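Local coordinates for glucose-binding protein (PDB 2B3F) that binds glucose or galactose and probably passes the sugar to a binding-protein-dependent transport system, at residues K99-L104 with S113-I118; G313-R318 with S332-W337. All blocks are in the same frame, centred on the assembly; numbering follows the deposited sequence.

Contact 1. Residues K99-L104 with S113-I118; sequences KGLIDL and SVPVNI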
ATOM      1  N   LYS A  99       6.076 -16.862  -7.197  1.00 22.93           N
ATOM      2  CA  LYS A  99       6.160 -17.733  -6.029  1.00 23.59           C
ATOM      3  C   LYS A  99       6.169 -16.943  -4.721  1.00 22.51           C
ATOM      4  O   LYS A  99       5.565 -17.366  -3.730  1.00 22.96           O
ATOM      5  CB  LYS A  99       7.430 -18.580  -6.097  1.00 24.46           C
ATOM      6  CG  LYS A  99       7.540 -19.601  -4.972  1.00 25.60           C
ATOM      7  CD  LYS A  99       8.974 -20.105  -4.785  1.00 28.14           C
ATOM      8  CE  LYS A  99       9.041 -21.098  -3.627  1.00 30.37           C
ATOM      9  NZ  LYS A  99       8.689 -20.465  -2.299  1.00 33.89           N
ATOM     10  N   GLY A 100       6.871 -15.812  -4.729  1.00 22.68           N
ATOM     11  CA  GLY A 100       6.972 -14.937  -3.555  1.00 21.90           C
ATOM     12  C   GLY A 100       5.624 -14.426  -3.092  1.00 21.56           C
ATOM     13  O   GLY A 100       5.376 -14.301  -1.892  1.00 21.71           O
ATOM     14  N   LEU A 101       4.754 -14.132  -4.052  1.00 20.55           N
ATOM     15  CA  LEU A 101       3.376 -13.725  -3.751  1.00 20.10           C
ATOM     16  C   LEU A 101       2.554 -14.888  -3.194  1.00 19.42           C
ATOM     17  O   LEU A 101       1.829 -14.726  -2.214  1.00 18.98           O
ATOM     18  CB  LEU A 101       2.716 -13.124  -4.990  1.00 20.15           C
ATOM     19  CG  LEU A 101       1.345 -12.496  -4.803  1.00 19.71           C
ATOM     20  CD1 LEU A 101       1.357 -11.374  -3.753  1.00 20.19           C
ATOM     21  CD2 LEU A 101       0.855 -11.955  -6.145  1.00 19.00           C
ATOM     22  N   ILE A 102       2.675 -16.073  -3.797  1.00 19.51           N
ATOM     23  CA  ILE A 102       2.011 -17.253  -3.255  1.00 19.87           C
ATOM     24  C   ILE A 102       2.440 -17.469  -1.797  1.00 19.07           C
ATOM     25  O   ILE A 102       1.627 -17.809  -0.932  1.00 18.70           O
ATOM     26  CB  ILE A 102       2.306 -18.542  -4.093  1.00 20.25           C
ATOM     27  CG1 ILE A 102       1.778 -18.406  -5.528  1.00 21.47           C
ATOM     28  CG2 ILE A 102       1.675 -19.774  -3.425  1.00 20.34           C
ATOM     29  CD1 ILE A 102       0.290 -18.354  -5.636  1.00 23.90           C
ATOM     30  N   ASP A 103       3.724 -17.255  -1.528  1.00 19.71           N
ATOM     31  CA  ASP A 103       4.220 -17.428  -0.169  1.00 20.76           C
ATOM     32  C   ASP A 103       3.523 -16.500   0.825  1.00 20.14           C
ATOM     33  O   ASP A 103       3.192 -16.930   1.915  1.00 20.70           O
ATOM     34  CB  ASP A 103       5.728 -17.217  -0.110  1.00 21.89           C
ATOM     35  CG  ASP A 103       6.520 -18.325  -0.809  1.00 25.39           C
ATOM     36  OD1 ASP A 103       5.989 -19.443  -1.047  1.00 29.58           O
ATOM     37  OD2 ASP A 103       7.710 -18.070  -1.103  1.00 31.72           O
ATOM     38  N   LEU A 104       3.256 -15.249   0.441  1.00 19.98           N
ATOM     39  CA  LEU A 104       2.621 -14.270   1.352  1.00 19.95           C
ATOM     40  C   LEU A 104       1.197 -14.603   1.718  1.00 19.96           C
ATOM     41  O   LEU A 104       0.695 -14.150   2.747  1.00 19.74           O
ATOM     42  CB  LEU A 104       2.585 -12.881   0.720  1.00 19.83           C
ATOM     43  CG  LEU A 104       3.856 -12.075   0.619  1.00 22.04           C
ATOM     44  CD1 LEU A 104       3.548 -10.787  -0.089  1.00 22.14           C
ATOM     45  CD2 LEU A 104       4.447 -11.795   2.001  1.00 22.10           C
ATOM     46  N   SER A 113      -6.104 -16.160   0.310  1.00 16.15           N
ATOM     47  CA  SER A 113      -6.720 -15.080  -0.472  1.00 16.26           C
ATOM     48  C   SER A 113      -6.206 -15.089  -1.905  1.00 16.53           C
ATOM     49  O   SER A 113      -5.251 -15.811  -2.234  1.00 15.56           O
ATOM     50  CB  SER A 113      -6.463 -13.706   0.168  1.00 16.09           C
ATOM     51  OG  SER A 113      -5.104 -13.372   0.044  1.00 16.78           O
ATOM     52  N   VAL A 114      -6.843 -14.281  -2.747  1.00 15.86           N
ATOM     53  CA  VAL A 114      -6.509 -14.173  -4.156  1.00 16.20           C
ATOM     54  C   VAL A 114      -6.039 -12.753  -4.442  1.00 16.41           C
ATOM     55  O   VAL A 114      -6.832 -11.809  -4.317  1.00 14.91           O
ATOM     56  CB  VAL A 114      -7.735 -14.470  -5.044  1.00 17.18           C
ATOM     57  CG1 VAL A 114      -7.353 -14.448  -6.532  1.00 18.38           C
ATOM     58  CG2 VAL A 114      -8.385 -15.786  -4.606  1.00 17.85           C
ATOM     59  N   PRO A 115      -4.762 -12.592  -4.809  1.00 16.86           N
ATOM     60  CA  PRO A 115      -4.237 -11.257  -5.122  1.00 16.77           C
ATOM     61  C   PRO A 115      -4.813 -10.672  -6.401  1.00 17.09           C
ATOM     62  O   PRO A 115      -4.916 -11.373  -7.415  1.00 16.21           O
ATOM     63  CB  PRO A 115      -2.734 -11.471  -5.258  1.00 17.37           C
ATOM     64  CG  PRO A 115      -2.477 -12.877  -4.834  1.00 19.09           C
ATOM     65  CD  PRO A 115      -3.722 -13.639  -4.929  1.00 17.38           C
ATOM     66  N   VAL A 116      -5.195  -9.401  -6.362  1.00 15.99           N
ATOM     67  CA  VAL A 116      -5.720  -8.721  -7.538  1.00 15.87           C
ATOM     68  C   VAL A 116      -4.710  -7.797  -8.197  1.00 15.34           C
ATOM     69  O   VAL A 116      -4.873  -7.420  -9.349  1.00 15.94           O
ATOM     70  CB  VAL A 116      -7.043  -7.985  -7.237  1.00 16.13           C
ATOM     71  CG1 VAL A 116      -6.844  -6.814  -6.299  1.00 18.63           C
ATOM     72  CG2 VAL A 116      -7.709  -7.512  -8.555  1.00 17.10           C
ATOM     73  N   ASN A 117      -3.669  -7.420  -7.459  1.00 14.89           N
ATOM     74  CA  ASN A 117      -2.734  -6.428  -7.917  1.00 14.56           C
ATOM     75  C   ASN A 117      -1.409  -6.490  -7.169  1.00 14.47           C
ATOM     76  O   ASN A 117      -1.208  -7.314  -6.256  1.00 13.95           O
ATOM     77  CB  ASN A 117      -3.354  -5.017  -7.786  1.00 14.25           C
ATOM     78  CG  ASN A 117      -3.563  -4.589  -6.335  1.00 15.16           C
ATOM     79  OD1 ASN A 117      -3.136  -5.259  -5.412  1.00 16.45           O
ATOM     80  ND2 ASN A 117      -4.223  -3.442  -6.143  1.00 15.99           N
ATOM     81  N   ILE A 118      -0.519  -5.617  -7.593  1.00 14.38           N
ATOM     82  CA  ILE A 118       0.684  -5.260  -6.859  1.00 14.71           C
ATOM     83  C   ILE A 118       0.750  -3.726  -6.859  1.00 13.96           C
ATOM     84  O   ILE A 118       0.733  -3.090  -7.911  1.00 13.68           O
ATOM     85  CB  ILE A 118       1.971  -5.812  -7.524  1.00 15.64           C
ATOM     86  CG1 ILE A 118       1.954  -7.349  -7.577  1.00 15.57           C
ATOM     87  CG2 ILE A 118       3.207  -5.310  -6.824  1.00 14.51           C
ATOM     88  CD1 ILE A 118       2.097  -8.056  -6.262  1.00 18.50           C
TER
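Leu101 rests one methyl group against the ring of Pro115, joining helix 99-105 to the end of strand 110-115 in the mixed sheet of this periplasmic binding protein. CD2 of Leu101 touches Pro115 at two ring carbons, CB and CG, each at 3.7 Å, while CG of Leu101 lies 3.8 Å from Pro115 CG. The two side chains run past one another in opposite directions, and the contact is wholly apolar. The same methyl meets a second partner, since Leu101 CD2 is 4.1 Å from Ile118 CD1. With CG anti to the backbone N (chi1 -173°), the leucine fork extends from the helix and brings CD2 to both neighbours. Ile118 answers with the far end of its chain: its CB is not aimed at the helix, but CG1 lies beside the backbone N (chi1 -62°) and carries CD1 inward.

Proline suits its place because it has no N-H to satisfy, and it sits between Val114 and Val116, whose backbones bond to Phe280 and Asp278. Outside the two segments, Ala317 also touches Leu101, and Phe273 and Met275 of strand 272-280 pack on Ile118. Lysine and aspartate suit the exposed side of the helix, where residues four apart can pair: Lys99 NZ forms a salt bridge with Asp103 OD2 at 2.9 Å, on the syn lone pair of that oxygen.

Contact 2. Residues G313-R318 with S332-W337; sequences GSIAAR and SAMRDW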
ATOM      1  N   GLY A 313      -3.695   2.296 -10.854  1.00 15.33           N
ATOM      2  CA  GLY A 313      -2.318   2.743 -10.684  1.00 15.58           C
ATOM      3  C   GLY A 313      -1.373   1.622 -10.241  1.00 15.70           C
ATOM      4  O   GLY A 313      -0.166   1.758 -10.312  1.00 18.44           O
ATOM      5  N   SER A 314      -1.954   0.531  -9.774  1.00 16.11           N
ATOM      6  CA  SER A 314      -1.235  -0.703  -9.475  1.00 15.77           C
ATOM      7  C   SER A 314      -0.986  -1.441 -10.785  1.00 16.82           C
ATOM      8  O   SER A 314      -1.561  -1.111 -11.817  1.00 18.06           O
ATOM      9  CB  SER A 314      -2.066  -1.609  -8.568  1.00 15.83           C
ATOM     10  OG  SER A 314      -3.440  -1.617  -8.913  1.00 15.92           O
ATOM     11  N   ILE A 315      -0.149  -2.464 -10.695  1.00 16.36           N
ATOM     12  CA  ILE A 315       0.036  -3.407 -11.793  1.00 16.12           C
ATOM     13  C   ILE A 315      -0.681  -4.716 -11.427  1.00 16.12           C
ATOM     14  O   ILE A 315      -1.074  -4.936 -10.280  1.00 15.64           O
ATOM     15  CB  ILE A 315       1.545  -3.617 -12.102  1.00 15.71           C
ATOM     16  CG1 ILE A 315       2.255  -4.316 -10.938  1.00 16.58           C
ATOM     17  CG2 ILE A 315       2.193  -2.278 -12.465  1.00 14.43           C
ATOM     18  CD1 ILE A 315       3.756  -4.542 -11.091  1.00 16.18           C
ATOM     19  N   ALA A 316      -0.860  -5.595 -12.426  1.00 15.94           N
ATOM     20  CA  ALA A 316      -1.477  -6.873 -12.169  1.00 16.26           C
ATOM     21  C   ALA A 316      -0.540  -7.762 -11.342  1.00 15.23           C
ATOM     22  O   ALA A 316       0.678  -7.665 -11.461  1.00 16.07           O
ATOM     23  CB  ALA A 316      -1.810  -7.566 -13.495  1.00 16.97           C
ATOM     24  N   ALA A 317      -1.132  -8.617 -10.526  1.00 15.29           N
ATOM     25  CA  ALA A 317      -0.386  -9.682  -9.830  1.00 15.88           C
ATOM     26  C   ALA A 317      -0.071 -10.850 -10.793  1.00 16.45           C
ATOM     27  O   ALA A 317       0.951 -11.514 -10.647  1.00 16.83           O
ATOM     28  CB  ALA A 317      -1.158 -10.193  -8.647  1.00 15.94           C
ATOM     29  N   ARG A 318      -0.953 -11.089 -11.756  1.00 16.75           N
ATOM     30  CA  ARG A 318      -0.759 -12.197 -12.716  1.00 17.32           C
ATOM     31  C   ARG A 318       0.460 -11.972 -13.573  1.00 17.67           C
ATOM     32  O   ARG A 318       0.628 -10.894 -14.154  1.00 18.09           O
ATOM     33  CB  ARG A 318      -1.970 -12.356 -13.623  1.00 17.78           C
ATOM     34  CG  ARG A 318      -3.138 -13.026 -12.955  1.00 18.72           C
ATOM     35  CD  ARG A 318      -4.216 -13.276 -13.964  1.00 19.93           C
ATOM     36  NE  ARG A 318      -3.789 -14.306 -14.919  1.00 20.28           N
ATOM     37  CZ  ARG A 318      -4.097 -15.589 -14.835  1.00 20.75           C
ATOM     38  NH1 ARG A 318      -4.888 -16.063 -13.888  1.00 19.25           N
ATOM     39  NH2 ARG A 318      -3.632 -16.407 -15.767  1.00 22.12           N
ATOM     40  N   SER A 332       6.325   1.235 -16.497  1.00 19.83           N
ATOM     41  CA  SER A 332       7.506   1.444 -15.662  1.00 20.16           C
ATOM     42  C   SER A 332       7.507   0.576 -14.394  1.00 19.56           C
ATOM     43  O   SER A 332       8.515  -0.044 -14.045  1.00 19.88           O
ATOM     44  CB  SER A 332       7.604   2.929 -15.269  1.00 20.23           C
ATOM     45  OG  SER A 332       8.829   3.182 -14.582  1.00 22.85           O
ATOM     46  N   ALA A 333       6.376   0.551 -13.693  1.00 19.35           N
ATOM     47  CA  ALA A 333       6.235  -0.276 -12.499  1.00 19.16           C
ATOM     48  C   ALA A 333       6.385  -1.751 -12.847  1.00 18.98           C
ATOM     49  O   ALA A 333       7.000  -2.504 -12.098  1.00 17.98           O
ATOM     50  CB  ALA A 333       4.883  -0.021 -11.815  1.00 19.19           C
ATOM     51  N   MET A 334       5.831  -2.153 -13.995  1.00 19.09           N
ATOM     52  CA  MET A 334       5.924  -3.550 -14.430  1.00 19.74           C
ATOM     53  C   MET A 334       7.378  -3.966 -14.636  1.00 19.98           C
ATOM     54  O   MET A 334       7.788  -5.052 -14.224  1.00 20.52           O
ATOM     55  CB  MET A 334       5.115  -3.762 -15.708  1.00 19.61           C
ATOM     56  CG  MET A 334       3.632  -3.871 -15.449  1.00 20.70           C
ATOM     57  SD  MET A 334       2.596  -3.980 -16.915  1.00 20.57           S
ATOM     58  CE  MET A 334       2.816  -5.720 -17.343  1.00 21.37           C
ATOM     59  N   ARG A 335       8.161  -3.087 -15.238  1.00 20.32           N
ATOM     60  CA  ARG A 335       9.588  -3.355 -15.445  1.00 21.35           C
ATOM     61  C   ARG A 335      10.329  -3.508 -14.117  1.00 21.35           C
ATOM     62  O   ARG A 335      11.056  -4.491 -13.891  1.00 21.34           O
ATOM     63  CB  ARG A 335      10.218  -2.253 -16.286  1.00 21.37           C
ATOM     64  CG  ARG A 335       9.773  -2.289 -17.741  1.00 23.97           C
ATOM     65  CD  ARG A 335      10.657  -1.438 -18.611  1.00 24.56           C
ATOM     66  NE  ARG A 335      10.484  -0.012 -18.345  1.00 27.60           N
ATOM     67  CZ  ARG A 335       9.548   0.750 -18.908  1.00 27.80           C
ATOM     68  NH1 ARG A 335       8.667   0.246 -19.755  1.00 28.85           N
ATOM     69  NH2 ARG A 335       9.484   2.032 -18.607  1.00 28.29           N
ATOM     70  N   ASP A 336      10.129  -2.542 -13.218  1.00 20.62           N
ATOM     71  CA  ASP A 336      10.779  -2.597 -11.900  1.00 20.19           C
ATOM     72  C   ASP A 336      10.364  -3.791 -11.052  1.00 19.11           C
ATOM     73  O   ASP A 336      11.176  -4.350 -10.328  1.00 19.08           O
ATOM     74  CB  ASP A 336      10.524  -1.298 -11.122  1.00 19.97           C
ATOM     75  CG  ASP A 336      11.266  -0.115 -11.704  1.00 23.64           C
ATOM     76  OD1 ASP A 336      12.050  -0.298 -12.679  1.00 25.08           O
ATOM     77  OD2 ASP A 336      11.086   1.013 -11.194  1.00 22.55           O
ATOM     78  N   TRP A 337       9.106  -4.209 -11.155  1.00 18.65           N
ATOM     79  CA  TRP A 337       8.630  -5.394 -10.438  1.00 18.90           C
ATOM     80  C   TRP A 337       9.464  -6.630 -10.816  1.00 18.79           C
ATOM     81  O   TRP A 337       9.773  -7.465  -9.975  1.00 18.70           O
ATOM     82  CB  TRP A 337       7.152  -5.600 -10.746  1.00 18.63           C
ATOM     83  CG  TRP A 337       6.490  -6.790 -10.192  1.00 18.28           C
ATOM     84  CD1 TRP A 337       5.777  -7.733 -10.904  1.00 18.09           C
ATOM     85  CD2 TRP A 337       6.394  -7.184  -8.816  1.00 17.26           C
ATOM     86  NE1 TRP A 337       5.267  -8.673 -10.061  1.00 18.47           N
ATOM     87  CE2 TRP A 337       5.628  -8.370  -8.775  1.00 18.06           C
ATOM     88  CE3 TRP A 337       6.889  -6.668  -7.622  1.00 17.30           C
ATOM     89  CZ2 TRP A 337       5.345  -9.037  -7.586  1.00 19.02           C
ATOM     90  CZ3 TRP A 337       6.601  -7.323  -6.438  1.00 18.32           C
ATOM     91  CH2 TRP A 337       5.846  -8.497  -6.423  1.00 18.86           C
TER
HETATM   92  O   HOH W   1       3.515 -10.597 -11.414  1.00 19.62           O
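Ala317 and Trp337 are linked through a water molecule, which donates to Ala317 O at 2.8 Å and accepts from Trp337 NE1 at 2.9 Å. The water lies at the edge of the indole and in its plane, where the N-H points, so the bridge gives both the ring nitrogen and the loop carbonyl a partner.

Direct contact between the two segments depends on Ile315, whose branches reach different parts of the helix. Its CG2 methyl rests 3.6 Å from Ala333 CB and 3.7 Å from Met334 CG. The other branch, tipped by CD1, approaches the root of the tryptophan, with Ile315 CD1 at 3.6 Å from Trp337 CB and 3.7 Å from Trp337 CG, meeting the ring obliquely. Because CG1 stands between the backbone N and the carbonyl carbon (chi1 66°), CG2 is anti to that carbon, and the two branches spread over one helical turn. Ala333 suits its place because a single methyl lets the isoleucine come close, and the unbranched methionine passes its CG across Ile315 CG2 at a slant. Replacing Ile315 by an alanine removes both branches and would probably open a gap beside Ala333 and Trp337, leaving the indole freer to shift.

Gly313, the first residue after helix 302-312, has a positive phi (102°) at which a CB would jam against the preceding carbonyl O, so glycine suits the turn into the loop. That loop lies between helix 302-312, which Ala316 touches, and helix 328-339, whose Trp337 also packs against Phe273 and Met275 of strand 272-280.

How the contacts relate
Contact 2 follows contact 1 in the sequence, yet the two meet in space, their centres 13 Å apart. The join is a probable backbone hydrogen bond of 2.8 Å from Ile118 N to Ile315 O, so the loop after helix 302-312 runs beside the continuation of strand 110-115. A weak bond between Asn117 ND2 and Ser314 OG adds to it, and Trp337 of contact 2 packs on Ile118 of contact 1. Both lie near the sugar pocket without belonging to its lining: the bound galactose is about 10 Å from the side chain of Ile118 and about 12 Å from that of Ile315. Asn117 OD1 also accepts from the backbone N of galactose-binding Asp278, and Lys312, another residue that binds galactose, immediately precedes segment 313-318.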